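PDB 6XJ9: agarase from Pseudoalteromonas fuliginea, which probably hydrolyses beta-1,4 linkages of agarose and its oligosaccharides, as a family 50 glycoside hydrolase of a marine bacterium. Local coordinates for residues 240-252 / 399-411. Numbering follows the deposited sequence.
Sequences SEAELLSDKKQEA and AANLERKYGQNNA
Helix 242-252 crosses the C-terminal part of helix 399-406 at -70°, the two axes approaching to 8.7 Å, and Leu244 and Lys405 bring their CA atoms to 5.3 Å at the crossing. Lys405, extended with CG anti to the backbone N (chi1 -174°), runs over the backbone of the first helix, its CG 3.6 Å from Leu244 O. Its ammonium reaches Asp247 OD2 and Glu251 OE1 through one water each, and Asp741 directly by a salt bridge. Leu244 CD1 packs on Arg404 CB at 3.9 Å, while NE and NH2 of Arg404 both grip Asn401 OD1; Arg404 NH2 also bonds Glu225 O, and Asn401 ND2 bonds Val739 O. Lys248 travels the other way past Tyr406, CD lying 3.6 Å from CD1 of the ring, then bends at chi3 (73°) and donates from NZ to Lys405 O at 2.8 Å, in the carbonyl plane, near the helix end. A methionine in place of Lys248 would probably cost this carbonyl its ammonium donor and weaken the tie between the helices. Asp247 pairs with Arg742, and Glu251 with Arg424 of helix 413-428. The contact thus joins two helices distant in sequence, with helix 413-428 packing against Leu402 and Tyr406 of the second.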
loop_
_atom_site.group_PDB
_atom_site.type_symbol
_atom_site.label_atom_id
_atom_site.label_comp_id
_atom_site.label_asym_id
_atom_site.label_seq_id
_atom_site.Cartn_x
_atom_site.Cartn_y
_atom_site.Cartn_z
ATOM N N SER A 240 -22.824 -2.807 4.445
ATOM C CA SER A 240 -24.148 -2.237 4.628
ATOM C C SER A 240 -24.259 -0.924 3.865
ATOM O O SER A 240 -23.273 -0.205 3.715
ATOM C CB SER A 240 -24.482 -2.050 6.093
ATOM O OG SER A 240 -23.622 -1.087 6.689
ATOM N N GLU A 241 -25.486 -0.625 3.430
ATOM C CA GLU A 241 -25.808 0.597 2.715
ATOM C C GLU A 241 -25.313 1.831 3.469
ATOM O O GLU A 241 -24.925 2.808 2.837
ATOM C CB GLU A 241 -27.309 0.650 2.434
ATOM C CG GLU A 241 -27.739 1.889 1.678
ATOM C CD GLU A 241 -29.078 1.730 0.988
ATOM O OE1 GLU A 241 -29.395 0.598 0.568
ATOM O OE2 GLU A 241 -29.799 2.739 0.873
ATOM N N ALA A 242 -25.331 1.783 4.812
ATOM C CA ALA A 242 -24.965 2.919 5.651
ATOM C C ALA A 242 -23.509 3.322 5.434
ATOM O O ALA A 242 -23.129 4.465 5.688
ATOM C CB ALA A 242 -25.222 2.609 7.114
ATOM N N GLU A 243 -22.685 2.368 4.997
ATOM C CA GLU A 243 -21.273 2.645 4.783
ATOM C C GLU A 243 -21.100 3.607 3.609
ATOM O O GLU A 243 -20.147 4.383 3.590
ATOM C CB GLU A 243 -20.500 1.348 4.539
ATOM C CG GLU A 243 -20.471 0.414 5.733
ATOM C CD GLU A 243 -19.507 -0.746 5.554
ATOM O OE1 GLU A 243 -18.294 -0.529 5.715
ATOM O OE2 GLU A 243 -19.964 -1.854 5.236
ATOM N N LEU A 244 -22.021 3.537 2.639
ATOM C CA LEU A 244 -22.017 4.396 1.460
ATOM C C LEU A 244 -22.223 5.849 1.895
ATOM O O LEU A 244 -21.504 6.734 1.445
ATOM C CB LEU A 244 -23.128 3.966 0.489
ATOM C CG LEU A 244 -23.090 2.539 -0.070
ATOM C CD1 LEU A 244 -24.129 2.368 -1.173
ATOM C CD2 LEU A 244 -21.709 2.181 -0.601
ATOM N N LEU A 245 -23.191 6.082 2.799
ATOM C CA LEU A 245 -23.493 7.436 3.258
ATOM C C LEU A 245 -22.314 7.944 4.082
ATOM O O LEU A 245 -21.891 9.092 3.951
ATOM C CB LEU A 245 -24.777 7.439 4.098
ATOM C CG LEU A 245 -25.980 6.665 3.553
ATOM C CD1 LEU A 245 -27.197 6.881 4.446
ATOM C CD2 LEU A 245 -26.307 7.065 2.124
ATOM N N SER A 246 -21.807 7.051 4.939
ATOM C CA SER A 246 -20.588 7.210 5.711
ATOM C C SER A 246 -19.429 7.635 4.802
ATOM O O SER A 246 -18.736 8.620 5.076
ATOM C CB SER A 246 -20.305 5.901 6.410
ATOM O OG SER A 246 -19.168 5.997 7.235
ATOM N N ASP A 247 -19.224 6.881 3.711
ATOM C CA ASP A 247 -18.162 7.155 2.750
ATOM C C ASP A 247 -18.266 8.591 2.232
ATOM O O ASP A 247 -17.277 9.313 2.219
ATOM C CB ASP A 247 -18.171 6.163 1.580
ATOM C CG ASP A 247 -17.787 4.723 1.915
ATOM O OD1 ASP A 247 -17.121 4.497 2.937
ATOM O OD2 ASP A 247 -18.193 3.829 1.149
ATOM N N LYS A 248 -19.471 8.993 1.814
ATOM C CA LYS A 248 -19.727 10.290 1.197
ATOM C C LYS A 248 -19.373 11.440 2.140
ATOM O O LYS A 248 -18.684 12.375 1.736
ATOM C CB LYS A 248 -21.186 10.373 0.746
ATOM C CG LYS A 248 -21.632 11.733 0.227
ATOM C CD LYS A 248 -23.044 11.709 -0.289
ATOM C CE LYS A 248 -24.063 11.615 0.824
ATOM N NZ LYS A 248 -25.441 11.534 0.286
ATOM N N LYS A 249 -19.860 11.363 3.388
ATOM C CA LYS A 249 -19.596 12.381 4.395
ATOM C C LYS A 249 -18.093 12.602 4.545
ATOM O O LYS A 249 -17.626 13.739 4.508
ATOM C CB LYS A 249 -20.187 11.971 5.749
ATOM C CG LYS A 249 -21.704 11.836 5.776
ATOM C CD LYS A 249 -22.413 13.014 5.127
ATOM C CE LYS A 249 -23.676 12.630 4.381
ATOM N NZ LYS A 249 -24.264 13.801 3.685
ATOM N N GLN A 250 -17.361 11.499 4.725
ATOM C CA GLN A 250 -15.932 11.498 4.975
ATOM C C GLN A 250 -15.163 12.055 3.774
ATOM O O GLN A 250 -14.245 12.862 3.937
ATOM C CB GLN A 250 -15.483 10.083 5.358
ATOM C CG GLN A 250 -13.985 9.936 5.587
ATOM C CD GLN A 250 -13.421 10.993 6.508
ATOM O OE1 GLN A 250 -14.147 11.830 7.046
ATOM N NE2 GLN A 250 -12.108 10.970 6.687
ATOM N N GLU A 251 -15.529 11.623 2.564
ATOM C CA GLU A 251 -14.786 12.054 1.388
ATOM C C GLU A 251 -15.011 13.545 1.133
ATOM O O GLU A 251 -14.108 14.222 0.644
ATOM C CB GLU A 251 -15.162 11.240 0.152
ATOM C CG GLU A 251 -14.308 11.578 -1.060
ATOM C CD GLU A 251 -14.553 10.739 -2.301
ATOM O OE1 GLU A 251 -15.603 10.042 -2.363
ATOM O OE2 GLU A 251 -13.684 10.778 -3.200
ATOM N N ALA A 252 -16.211 14.041 1.468
ATOM C CA ALA A 252 -16.606 15.415 1.183
ATOM C C ALA A 252 -15.652 16.401 1.853
ATOM O O ALA A 252 -15.276 17.406 1.249
ATOM C CB ALA A 252 -18.039 15.657 1.603
ATOM N N ALA A 399 -24.407 2.180 -10.900
ATOM C CA ALA A 399 -25.416 3.232 -10.929
ATOM C C ALA A 399 -26.379 3.079 -9.747
ATOM O O ALA A 399 -26.764 4.072 -9.137
ATOM C CB ALA A 399 -26.162 3.212 -12.241
ATOM N N ALA A 400 -26.774 1.835 -9.429
ATOM C CA ALA A 400 -27.611 1.600 -8.258
ATOM C C ALA A 400 -26.938 2.162 -7.002
ATOM O O ALA A 400 -27.578 2.840 -6.193
ATOM C CB ALA A 400 -27.936 0.131 -8.123
ATOM N N ASN A 401 -25.634 1.906 -6.863
ATOM C CA ASN A 401 -24.857 2.395 -5.734
ATOM C C ASN A 401 -24.842 3.921 -5.673
ATOM O O ASN A 401 -24.870 4.488 -4.580
ATOM C CB ASN A 401 -23.466 1.765 -5.695
ATOM C CG ASN A 401 -23.536 0.298 -5.335
ATOM O OD1 ASN A 401 -24.503 -0.145 -4.703
ATOM N ND2 ASN A 401 -22.529 -0.458 -5.742
ATOM N N LEU A 402 -24.800 4.570 -6.845
ATOM C CA LEU A 402 -24.788 6.025 -6.919
ATOM C C LEU A 402 -26.083 6.590 -6.345
ATOM O O LEU A 402 -26.067 7.619 -5.666
ATOM C CB LEU A 402 -24.632 6.482 -8.372
ATOM C CG LEU A 402 -23.256 6.305 -9.017
ATOM C CD1 LEU A 402 -23.245 6.995 -10.373
ATOM C CD2 LEU A 402 -22.148 6.866 -8.136
ATOM N N GLU A 403 -27.206 5.952 -6.688
ATOM C CA GLU A 403 -28.501 6.420 -6.223
ATOM C C GLU A 403 -28.648 6.129 -4.732
ATOM O O GLU A 403 -29.184 6.952 -3.993
ATOM C CB GLU A 403 -29.634 5.797 -7.032
ATOM C CG GLU A 403 -30.992 6.352 -6.640
ATOM C CD GLU A 403 -32.143 5.887 -7.511
ATOM O OE1 GLU A 403 -31.950 4.932 -8.284
ATOM O OE2 GLU A 403 -33.227 6.486 -7.411
ATOM N N ARG A 404 -28.140 4.969 -4.292
ATOM C CA ARG A 404 -28.137 4.641 -2.874
ATOM C C ARG A 404 -27.313 5.681 -2.112
ATOM O O ARG A 404 -27.680 6.092 -1.014
ATOM C CB ARG A 404 -27.598 3.222 -2.647
ATOM C CG ARG A 404 -28.613 2.113 -2.905
ATOM C CD ARG A 404 -28.192 0.774 -2.316
ATOM N NE ARG A 404 -27.460 0.035 -3.319
ATOM C CZ ARG A 404 -27.680 -1.215 -3.722
ATOM N NH1 ARG A 404 -28.619 -1.972 -3.172
ATOM N NH2 ARG A 404 -26.914 -1.714 -4.677
ATOM N N LYS A 405 -26.206 6.116 -2.724
ATOM C CA LYS A 405 -25.199 6.902 -2.031
ATOM C C LYS A 405 -25.568 8.385 -2.057
ATOM O O LYS A 405 -25.351 9.087 -1.069
ATOM C CB LYS A 405 -23.816 6.692 -2.661
ATOM C CG LYS A 405 -22.651 7.344 -1.932
ATOM C CD LYS A 405 -21.327 6.880 -2.513
ATOM C CE LYS A 405 -20.115 7.526 -1.880
ATOM N NZ LYS A 405 -18.871 6.954 -2.454
ATOM N N TYR A 406 -26.090 8.839 -3.201
ATOM C CA TYR A 406 -26.198 10.259 -3.501
ATOM C C TYR A 406 -27.640 10.636 -3.819
ATOM O O TYR A 406 -27.928 11.785 -4.147
ATOM C CB TYR A 406 -25.381 10.598 -4.752
ATOM C CG TYR A 406 -23.883 10.425 -4.652
ATOM C CD1 TYR A 406 -23.118 11.250 -3.848
ATOM C CD2 TYR A 406 -23.221 9.470 -5.410
ATOM C CE1 TYR A 406 -21.740 11.107 -3.762
ATOM C CE2 TYR A 406 -21.841 9.318 -5.344
ATOM C CZ TYR A 406 -21.095 10.142 -4.522
ATOM O OH TYR A 406 -19.736 10.004 -4.447
ATOM N N GLY A 407 -28.540 9.657 -3.774
ATOM C CA GLY A 407 -29.888 9.893 -4.271
ATOM C C GLY A 407 -30.939 9.951 -3.162
ATOM O O GLY A 407 -32.131 9.891 -3.457
ATOM N N GLN A 408 -30.487 10.052 -1.902
ATOM C CA GLN A 408 -31.381 10.089 -0.752
ATOM C C GLN A 408 -32.278 11.312 -0.879
ATOM O O GLN A 408 -31.809 12.373 -1.278
ATOM C CB GLN A 408 -30.616 10.278 0.562
ATOM C CG GLN A 408 -29.538 9.240 0.828
ATOM C CD GLN A 408 -28.194 9.683 0.301
ATOM O OE1 GLN A 408 -28.082 10.285 -0.768
ATOM N NE2 GLN A 408 -27.154 9.385 1.060
ATOM N N ASN A 409 -33.561 11.149 -0.534
ATOM C CA ASN A 409 -34.482 12.271 -0.453
ATOM C C ASN A 409 -34.654 12.865 -1.850
ATOM O O ASN A 409 -34.812 14.075 -2.003
ATOM C CB ASN A 409 -33.999 13.293 0.582
ATOM C CG ASN A 409 -35.112 13.923 1.392
ATOM O OD1 ASN A 409 -36.162 14.275 0.860
ATOM N ND2 ASN A 409 -34.879 14.083 2.684
ATOM N N ASN A 410 -34.594 11.982 -2.856
ATOM C CA ASN A 410 -34.819 12.270 -4.268
ATOM C C ASN A 410 -33.848 13.327 -4.802
ATOM O O ASN A 410 -34.144 13.993 -5.793
ATOM C CB ASN A 410 -36.295 12.547 -4.583
ATOM C CG ASN A 410 -37.084 11.282 -4.851
ATOM O OD1 ASN A 410 -36.891 10.630 -5.876
ATOM N ND2 ASN A 410 -37.975 10.928 -3.939
ATOM N N ALA A 411 -32.675 13.448 -4.170
ATOM C CA ALA A 411 -31.624 14.320 -4.669
ATOM C C ALA A 411 -31.187 13.859 -6.063
ATOM O O ALA A 411 -31.461 12.729 -6.473
ATOM C CB ALA A 411 -30.471 14.354 -3.693
HETATM O O HOH W 1 -18.950 4.635 -1.209
HETATM O O HOH W 2 -18.118 10.896 -2.142
HETATM O O HOH W 3 -16.287 7.930 -1.029
#